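Local coordinates for TATA-box-binding protein (Sulfolobus acidocaldarius, PDB 1MP9), which probably binds the TATA box promoter element near the transcription start and thereby serves as a general factor in activating archaeal genes transcribed by RNA polymerase, at residues 50-55 with 89-94; 69-74 with 78-83; 160-165 with 169-174. All blocks are in the same frame, centred on the assembly; numbering follows the deposited sequence.

All three contacts pin a long helix to one curved antiparallel sheet through mostly buried residues. Contact 1 lies farther from the chain's centre, at edge strand 50-54; contacts 2 and 3 lie nearer the middle of the sheet, where both touch the second subunit. Contacts 1 and 2 share helix 77-93: contact 2 holds its early turns to strand 68-72, contact 1 its last turns. Their centres lie about 12 Å apart, and Leu54 CD1 touches Ala83 O at 4.0 Å. Contact 3 repeats contact 2's plan in the second repeat, centres about 19 Å apart. Contact 1 sets an aromatic ring against aliphatic groups, contacts 2 and 3 an alanine between apolar packing and a glutamate carboxylate.

Contact 1 (50-55 with 89-94); sequences LIFRLE and KTLKKY
With its CG swung anti to the backbone N (chi1 -178°), Phe52 sends its ring from the strand toward the helix, where Thr90 has its methyl CG2 turned the same way relative to its own N. The setting is the first repeat of the TBP saddle: strand 50-54 is the outermost strand at this end of the curved sheet, and helix 77-93 lies across it, meeting it here with its last turns. The two backbones stay well apart, 9.7 Å between the CA atoms of Phe52 and Leu91, and the ring bridges that distance. Thr90 CG2 arrives at the ring's edge, near its plane, 3.9 Å from Phe52 CE1, while Thr90 CB lies 4.0 Å from Phe52 CZ. The torsion that offers this methyl to the ring also places OG1 beside the threonine's own N, where it is hydrogen-bonded to Arg86 O one turn earlier; the hydroxyl is thus satisfied within the helix. The contact itself is purely nonpolar. Ile87 from the same helix, Val40 from a loop and Ser61 from the adjoining strand also touch the Phe52 side chain, while Leu91 reaches on to Ile63 and Met96. Were Phe52 replaced by an alanine, the span between edge strand and helix would probably be left unfilled, and Leu91 CD2 and one side of the Thr90 methyl would lose the ring they pack on. Leu91 runs past the phenylalanine in the opposite direction, and its CD2 meets the ring obliquely, 4.1 Å from both CD1 and CE1 of Phe52.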
loop_
_atom_site.group_PDB
_atom_site.type_symbol
_atom_site.label_atom_id
_atom_site.label_comp_id
_atom_site.label_asym_id
_atom_site.label_seq_id
_atom_site.Cartn_x
_atom_site.Cartn_y
_atom_site.Cartn_z
ATOM N N LEU A 50 22.656 -0.004 -18.026
ATOM C CA LEU A 50 22.586 -0.657 -19.319
ATOM C C LEU A 50 21.407 -1.638 -19.176
ATOM O O LEU A 50 21.303 -2.379 -18.177
ATOM C CB LEU A 50 23.888 -1.448 -19.620
ATOM C CG LEU A 50 23.960 -2.112 -20.999
ATOM C CD1 LEU A 50 25.422 -2.091 -21.494
ATOM C CD2 LEU A 50 23.404 -3.547 -20.937
ATOM N N ILE A 51 20.539 -1.655 -20.182
ATOM C CA ILE A 51 19.350 -2.510 -20.166
ATOM C C ILE A 51 19.558 -3.735 -21.038
ATOM O O ILE A 51 19.744 -3.624 -22.259
ATOM C CB ILE A 51 18.132 -1.711 -20.656
ATOM C CG1 ILE A 51 17.989 -0.482 -19.769
ATOM C CG2 ILE A 51 16.846 -2.611 -20.656
ATOM C CD1 ILE A 51 17.031 0.601 -20.279
ATOM N N PHE A 52 19.539 -4.900 -20.399
ATOM C CA PHE A 52 19.760 -6.175 -21.062
ATOM C C PHE A 52 18.441 -6.935 -20.994
ATOM O O PHE A 52 17.978 -7.266 -19.924
ATOM C CB PHE A 52 20.859 -6.920 -20.305
ATOM C CG PHE A 52 21.243 -8.239 -20.908
ATOM C CD1 PHE A 52 22.505 -8.422 -21.464
ATOM C CD2 PHE A 52 20.340 -9.308 -20.925
ATOM C CE1 PHE A 52 22.865 -9.641 -22.026
ATOM C CE2 PHE A 52 20.695 -10.536 -21.489
ATOM C CZ PHE A 52 21.952 -10.701 -22.038
ATOM N N ARG A 53 17.825 -7.202 -22.137
ATOM C CA ARG A 53 16.543 -7.899 -22.137
ATOM C C ARG A 53 16.661 -9.312 -22.654
ATOM O O ARG A 53 17.329 -9.566 -23.658
ATOM C CB ARG A 53 15.514 -7.144 -22.992
ATOM C CG ARG A 53 15.162 -5.755 -22.491
ATOM C CD ARG A 53 14.182 -5.051 -23.429
ATOM N NE ARG A 53 13.614 -3.846 -22.828
ATOM C CZ ARG A 53 14.082 -2.612 -23.003
ATOM N NH1 ARG A 53 15.144 -2.393 -23.773
ATOM N NH2 ARG A 53 13.485 -1.592 -22.402
ATOM N N LEU A 54 16.037 -10.243 -21.943
ATOM C CA LEU A 54 16.036 -11.630 -22.370
ATOM C C LEU A 54 14.614 -11.920 -22.796
ATOM O O LEU A 54 13.657 -11.343 -22.267
ATOM C CB LEU A 54 16.439 -12.555 -21.233
ATOM C CG LEU A 54 17.948 -12.671 -21.061
ATOM C CD1 LEU A 54 18.292 -13.500 -19.840
ATOM C CD2 LEU A 54 18.515 -13.304 -22.310
ATOM N N GLU A 55 14.468 -12.799 -23.771
ATOM C CA GLU A 55 13.142 -13.133 -24.239
ATOM C C GLU A 55 12.833 -14.552 -23.817
ATOM O O GLU A 55 13.735 -15.377 -23.702
ATOM C CB GLU A 55 13.079 -12.997 -25.754
ATOM C CG GLU A 55 11.696 -12.687 -26.236
ATOM C CD GLU A 55 11.055 -11.591 -25.415
ATOM O OE1 GLU A 55 11.671 -10.512 -25.276
ATOM O OE2 GLU A 55 9.934 -11.811 -24.907
ATOM N N LYS A 89 26.323 -15.776 -18.622
ATOM C CA LYS A 89 26.964 -16.505 -19.715
ATOM C C LYS A 89 27.228 -15.538 -20.876
ATOM O O LYS A 89 28.345 -15.462 -21.406
ATOM C CB LYS A 89 26.074 -17.662 -20.187
ATOM C CG LYS A 89 26.794 -18.677 -21.085
ATOM C CD LYS A 89 25.915 -19.881 -21.471
ATOM C CE LYS A 89 26.746 -20.947 -22.212
ATOM N NZ LYS A 89 26.021 -22.211 -22.596
ATOM N N THR A 90 26.202 -14.777 -21.246
ATOM C CA THR A 90 26.336 -13.817 -22.351
ATOM C C THR A 90 27.365 -12.727 -22.074
ATOM O O THR A 90 28.263 -12.485 -22.891
ATOM C CB THR A 90 25.005 -13.146 -22.665
ATOM O OG1 THR A 90 24.029 -14.150 -22.920
ATOM C CG2 THR A 90 25.123 -12.261 -23.903
ATOM N N LEU A 91 27.241 -12.057 -20.935
ATOM C CA LEU A 91 28.202 -11.020 -20.609
ATOM C C LEU A 91 29.608 -11.607 -20.749
ATOM O O LEU A 91 30.532 -10.933 -21.220
ATOM C CB LEU A 91 27.991 -10.512 -19.188
ATOM C CG LEU A 91 26.604 -9.929 -18.956
ATOM C CD1 LEU A 91 26.543 -9.363 -17.557
ATOM C CD2 LEU A 91 26.300 -8.860 -20.014
ATOM N N LYS A 92 29.754 -12.868 -20.350
ATOM C CA LYS A 92 31.043 -13.544 -20.450
ATOM C C LYS A 92 31.404 -13.745 -21.922
ATOM O O LYS A 92 32.479 -13.359 -22.349
ATOM C CB LYS A 92 31.015 -14.909 -19.728
ATOM C CG LYS A 92 31.003 -14.837 -18.200
ATOM C CD LYS A 92 31.417 -16.164 -17.572
ATOM C CE LYS A 92 30.626 -17.348 -18.133
ATOM N NZ LYS A 92 31.066 -18.707 -17.626
ATOM N N LYS A 93 30.498 -14.339 -22.694
ATOM C CA LYS A 93 30.748 -14.571 -24.103
ATOM C C LYS A 93 31.222 -13.308 -24.813
ATOM O O LYS A 93 31.895 -13.381 -25.842
ATOM C CB LYS A 93 29.490 -15.098 -24.790
ATOM C CG LYS A 93 29.490 -14.962 -26.312
ATOM C CD LYS A 93 28.294 -15.707 -26.887
ATOM C CE LYS A 93 27.875 -15.219 -28.276
ATOM N NZ LYS A 93 28.921 -15.394 -29.328
ATOM N N TYR A 94 30.886 -12.145 -24.277
ATOM C CA TYR A 94 31.316 -10.922 -24.926
ATOM C C TYR A 94 32.323 -10.071 -24.172
ATOM O O TYR A 94 32.413 -8.866 -24.401
ATOM C CB TYR A 94 30.104 -10.090 -25.306
ATOM C CG TYR A 94 29.272 -10.722 -26.392
ATOM C CD1 TYR A 94 29.747 -10.801 -27.704
ATOM C CD2 TYR A 94 28.002 -11.223 -26.120
ATOM C CE1 TYR A 94 28.972 -11.362 -28.719
ATOM C CE2 TYR A 94 27.215 -11.785 -27.127
ATOM C CZ TYR A 94 27.707 -11.846 -28.422
ATOM O OH TYR A 94 26.907 -12.347 -29.423
#

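Contact 2 (69-74 with 78-83); sequences MVVTGA and DELIKA
Glu79 OE2 and Gly73 O are joined through a water, whose oxygen lies 2.6 Å from the carboxylate atom and 3.0 Å from the carbonyl. The other carboxylate oxygen of Glu79, OE1, is hydrogen-bonded to Lys75 N, just ahead of the helix, and the acid is therefore anchored to the chain on both sides of Ala74. Glu79 OE2 also packs against Ala74, 3.6 Å from its CA. Deeper in, the contact turns apolar and close: Ala74 CB presses on the helix backbone, 3.6 Å from Leu80 N, and lies 3.9 Å from Leu80 CB. Leu80 holds its CG anti to the backbone N (chi1 174°), which carries CD1 across to Val71 CG1 at 4.1 Å. The corner between strand and helix is made at Gly73, whose positive phi of 117° would drive any side chain into the carbonyl O of Thr72. On the other face of the sheet, Val70 and Thr72 pack on Phe126 of the second subunit. Here is the tight beta-to-alpha turn of the TBP repeat, in which the strand 68-72 passes through a short corner into the long helix that lies on the convex back of the saddle.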
loop_
_atom_site.group_PDB
_atom_site.type_symbol
_atom_site.label_atom_id
_atom_site.label_comp_id
_atom_site.label_asym_id
_atom_site.label_seq_id
_atom_site.Cartn_x
_atom_site.Cartn_y
_atom_site.Cartn_z
ATOM N N MET A 69 23.754 -5.606 -10.548
ATOM C CA MET A 69 22.801 -5.887 -11.608
ATOM C C MET A 69 21.411 -6.120 -10.972
ATOM O O MET A 69 21.277 -6.831 -9.972
ATOM C CB MET A 69 23.296 -7.102 -12.390
ATOM C CG MET A 69 22.447 -7.524 -13.560
ATOM S SD MET A 69 23.404 -8.699 -14.603
ATOM C CE MET A 69 23.337 -10.187 -13.527
ATOM N N VAL A 70 20.384 -5.483 -11.519
ATOM C CA VAL A 70 19.036 -5.699 -11.009
ATOM C C VAL A 70 18.329 -6.557 -12.057
ATOM O O VAL A 70 18.311 -6.198 -13.229
ATOM C CB VAL A 70 18.262 -4.379 -10.829
ATOM C CG1 VAL A 70 16.785 -4.706 -10.423
ATOM C CG2 VAL A 70 18.925 -3.511 -9.716
ATOM N N VAL A 71 17.755 -7.682 -11.632
ATOM C CA VAL A 71 17.056 -8.592 -12.539
ATOM C C VAL A 71 15.583 -8.643 -12.157
ATOM O O VAL A 71 15.232 -8.875 -10.992
ATOM C CB VAL A 71 17.695 -9.989 -12.471
ATOM C CG1 VAL A 71 16.963 -10.971 -13.388
ATOM C CG2 VAL A 71 19.170 -9.876 -12.905
ATOM N N THR A 72 14.720 -8.424 -13.141
ATOM C CA THR A 72 13.298 -8.397 -12.889
ATOM C C THR A 72 12.535 -9.241 -13.904
ATOM O O THR A 72 12.990 -9.413 -15.044
ATOM C CB THR A 72 12.798 -6.937 -12.928
ATOM O OG1 THR A 72 11.438 -6.887 -12.546
ATOM C CG2 THR A 72 12.951 -6.347 -14.349
ATOM N N GLY A 73 11.396 -9.787 -13.483
ATOM C CA GLY A 73 10.590 -10.595 -14.386
ATOM C C GLY A 73 10.393 -12.059 -14.022
ATOM O O GLY A 73 9.366 -12.649 -14.394
ATOM N N ALA A 74 11.338 -12.660 -13.293
ATOM C CA ALA A 74 11.213 -14.080 -12.928
ATOM C C ALA A 74 10.036 -14.298 -11.972
ATOM O O ALA A 74 9.744 -13.433 -11.133
ATOM C CB ALA A 74 12.495 -14.568 -12.281
ATOM N N ASP A 78 13.784 -20.767 -9.250
ATOM C CA ASP A 78 14.437 -21.507 -10.328
ATOM C C ASP A 78 14.540 -20.663 -11.584
ATOM O O ASP A 78 15.584 -20.649 -12.269
ATOM C CB ASP A 78 13.679 -22.795 -10.648
ATOM C CG ASP A 78 13.913 -23.851 -9.616
ATOM O OD1 ASP A 78 15.085 -23.994 -9.201
ATOM O OD2 ASP A 78 12.947 -24.532 -9.213
ATOM N N GLU A 79 13.459 -19.949 -11.880
ATOM C CA GLU A 79 13.430 -19.094 -13.051
ATOM C C GLU A 79 14.472 -17.979 -12.903
ATOM O O GLU A 79 15.168 -17.622 -13.864
ATOM C CB GLU A 79 12.042 -18.480 -13.224
ATOM C CG GLU A 79 11.612 -18.333 -14.690
ATOM C CD GLU A 79 10.599 -17.207 -14.908
ATOM O OE1 GLU A 79 9.507 -17.230 -14.279
ATOM O OE2 GLU A 79 10.909 -16.295 -15.714
ATOM N N LEU A 80 14.563 -17.425 -11.699
ATOM C CA LEU A 80 15.509 -16.365 -11.421
ATOM C C LEU A 80 16.939 -16.848 -11.658
ATOM O O LEU A 80 17.717 -16.184 -12.331
ATOM C CB LEU A 80 15.375 -15.907 -9.967
ATOM C CG LEU A 80 16.399 -14.881 -9.474
ATOM C CD1 LEU A 80 16.333 -13.644 -10.319
ATOM C CD2 LEU A 80 16.123 -14.527 -8.013
ATOM N N ILE A 81 17.277 -17.998 -11.074
ATOM C CA ILE A 81 18.614 -18.564 -11.216
ATOM C C ILE A 81 18.967 -18.855 -12.657
ATOM O O ILE A 81 20.075 -18.547 -13.101
ATOM C CB ILE A 81 18.766 -19.844 -10.346
ATOM C CG1 ILE A 81 18.756 -19.436 -8.874
ATOM C CG2 ILE A 81 20.080 -20.585 -10.681
ATOM C CD1 ILE A 81 18.743 -20.559 -7.900
ATOM N N LYS A 82 18.036 -19.419 -13.417
ATOM C CA LYS A 82 18.341 -19.725 -14.811
ATOM C C LYS A 82 18.578 -18.447 -15.581
ATOM O O LYS A 82 19.456 -18.378 -16.433
ATOM C CB LYS A 82 17.211 -20.511 -15.473
ATOM C CG LYS A 82 16.987 -21.895 -14.882
ATOM C CD LYS A 82 15.898 -22.637 -15.649
ATOM C CE LYS A 82 15.234 -23.699 -14.774
ATOM N NZ LYS A 82 14.463 -24.670 -15.612
ATOM N N ALA A 83 17.779 -17.432 -15.294
ATOM C CA ALA A 83 17.940 -16.153 -15.970
ATOM C C ALA A 83 19.292 -15.532 -15.658
ATOM O O ALA A 83 19.983 -15.051 -16.545
ATOM C CB ALA A 83 16.818 -15.200 -15.543
HETATM O O HOH W 1 9.456 -14.444 -16.809
#

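Contact 3 (160-165 with 169-174); sequences MVITGA and DEVHKA
Ala165 CB and Val171 CG2 form the tight apolar part of this contact, 3.7 Å apart, with the alanine facing the first turns of the helix. Next to it the carboxylate of Glu170 comes down on the same alanine: OE1 lies 3.5 Å from Ala165 CA and 3.6 Å from Ala165 CB. The base of the acid joins in, Glu170 CB standing 3.9 Å from Ala165 CB, so that the small methyl is flanked by both helix residues. The glutamate reaches there by setting CG anti to its carbonyl carbon (chi1 -57°) and then running extended, which brings OE1 back to the chain ahead of the helix. Two backbone N-H groups, those of Lys166 and Arg167, grip this oxygen, and their pull, together with the nearby start of the helix, would be expected to favour the charged carboxylate.

Strand 159-165 leads here into helix 168-184 of the second TBP repeat, and the corner falls at Gly164, whose phi of 113° would bring a side chain against Thr163 O. Val171 points from the helix into the sheet, touching Ile109 and Ala111 of the neighbouring central strand as well as Val13. Toward Ile162 the fit slackens, since Ile162 CG2 comes no nearer to Val171 CG1 than 4.5 Å. The solvent side of the helix is a different matter: Glu170 is only partly covered, with Pro148 beside it, and exposed Asp169, which does not touch the strand, forms a salt bridge through OD2 with Arg167 NH2.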
loop_
_atom_site.group_PDB
_atom_site.type_symbol
_atom_site.label_atom_id
_atom_site.label_comp_id
_atom_site.label_asym_id
_atom_site.label_seq_id
_atom_site.Cartn_x
_atom_site.Cartn_y
_atom_site.Cartn_z
ATOM N N MET A 160 -6.079 -10.392 -3.854
ATOM C CA MET A 160 -5.145 -9.635 -3.039
ATOM C C MET A 160 -3.851 -9.502 -3.778
ATOM O O MET A 160 -3.507 -10.348 -4.624
ATOM C CB MET A 160 -4.772 -10.392 -1.758
ATOM C CG MET A 160 -5.719 -10.427 -0.602
ATOM S SD MET A 160 -4.993 -11.665 0.578
ATOM C CE MET A 160 -3.517 -10.786 1.139
ATOM N N VAL A 161 -3.110 -8.465 -3.415
ATOM C CA VAL A 161 -1.789 -8.269 -3.953
ATOM C C VAL A 161 -0.886 -8.180 -2.696
ATOM O O VAL A 161 -1.232 -7.516 -1.698
ATOM C CB VAL A 161 -1.689 -6.981 -4.751
ATOM C CG1 VAL A 161 -0.230 -6.744 -5.184
ATOM C CG2 VAL A 161 -2.574 -7.059 -5.998
ATOM N N ILE A 162 0.239 -8.868 -2.720
ATOM C CA ILE A 162 1.138 -8.837 -1.570
ATOM C C ILE A 162 2.513 -8.364 -2.032
ATOM O O ILE A 162 3.095 -8.959 -2.946
ATOM C CB ILE A 162 1.315 -10.239 -0.945
ATOM C CG1 ILE A 162 -0.037 -10.848 -0.550
ATOM C CG2 ILE A 162 2.220 -10.137 0.285
ATOM C CD1 ILE A 162 -0.773 -11.594 -1.696
ATOM N N THR A 163 3.041 -7.304 -1.427
ATOM C CA THR A 163 4.360 -6.832 -1.824
ATOM C C THR A 163 5.246 -6.525 -0.592
ATOM O O THR A 163 4.742 -6.214 0.487
ATOM C CB THR A 163 4.250 -5.553 -2.742
ATOM O OG1 THR A 163 5.552 -5.123 -3.139
ATOM C CG2 THR A 163 3.585 -4.383 -1.984
ATOM N N GLY A 164 6.558 -6.605 -0.758
ATOM C CA GLY A 164 7.435 -6.294 0.363
ATOM C C GLY A 164 8.208 -7.499 0.866
ATOM O O GLY A 164 9.240 -7.353 1.489
ATOM N N ALA A 165 7.719 -8.698 0.588
ATOM C CA ALA A 165 8.391 -9.882 1.072
ATOM C C ALA A 165 9.650 -10.184 0.283
ATOM O O ALA A 165 9.755 -9.842 -0.900
ATOM C CB ALA A 165 7.457 -11.074 1.008
ATOM N N ASP A 169 8.050 -17.932 1.748
ATOM C CA ASP A 169 7.249 -18.311 2.909
ATOM C C ASP A 169 6.636 -17.102 3.611
ATOM O O ASP A 169 5.579 -17.215 4.217
ATOM C CB ASP A 169 8.019 -19.202 3.924
ATOM C CG ASP A 169 9.323 -18.580 4.440
ATOM O OD1 ASP A 169 9.553 -17.352 4.371
ATOM O OD2 ASP A 169 10.138 -19.362 4.947
ATOM N N GLU A 170 7.284 -15.945 3.527
ATOM C CA GLU A 170 6.708 -14.737 4.132
ATOM C C GLU A 170 5.420 -14.384 3.381
ATOM O O GLU A 170 4.428 -13.941 3.990
ATOM C CB GLU A 170 7.670 -13.547 4.032
ATOM C CG GLU A 170 9.021 -13.776 4.664
ATOM C CD GLU A 170 9.907 -12.556 4.531
ATOM O OE1 GLU A 170 9.962 -11.949 3.440
ATOM O OE2 GLU A 170 10.551 -12.196 5.535
ATOM N N VAL A 171 5.443 -14.530 2.055
ATOM C CA VAL A 171 4.230 -14.241 1.301
ATOM C C VAL A 171 3.108 -15.113 1.818
ATOM O O VAL A 171 2.011 -14.612 2.154
ATOM C CB VAL A 171 4.385 -14.520 -0.179
ATOM C CG1 VAL A 171 2.993 -14.400 -0.861
ATOM C CG2 VAL A 171 5.380 -13.503 -0.800
ATOM N N HIS A 172 3.368 -16.418 1.905
ATOM C CA HIS A 172 2.337 -17.324 2.383
ATOM C C HIS A 172 1.924 -17.069 3.813
ATOM O O HIS A 172 0.758 -17.262 4.170
ATOM C CB HIS A 172 2.758 -18.786 2.224
ATOM C CG HIS A 172 2.668 -19.276 0.822
ATOM N ND1 HIS A 172 3.657 -19.050 -0.115
ATOM C CD2 HIS A 172 1.724 -20.019 0.204
ATOM C CE1 HIS A 172 3.329 -19.649 -1.248
ATOM N NE2 HIS A 172 2.160 -20.248 -1.076
ATOM N N LYS A 173 2.860 -16.649 4.643
ATOM C CA LYS A 173 2.497 -16.354 6.020
ATOM C C LYS A 173 1.549 -15.151 6.095
ATOM O O LYS A 173 0.555 -15.150 6.834
ATOM C CB LYS A 173 3.725 -16.006 6.851
ATOM C CG LYS A 173 3.344 -15.566 8.266
ATOM C CD LYS A 173 4.586 -15.331 9.123
ATOM C CE LYS A 173 4.214 -14.805 10.525
ATOM N NZ LYS A 173 5.486 -14.613 11.298
ATOM N N ALA A 174 1.852 -14.118 5.330
ATOM C CA ALA A 174 1.000 -12.935 5.357
ATOM C C ALA A 174 -0.434 -13.246 4.878
ATOM O O ALA A 174 -1.400 -12.742 5.447
ATOM C CB ALA A 174 1.637 -11.834 4.492
#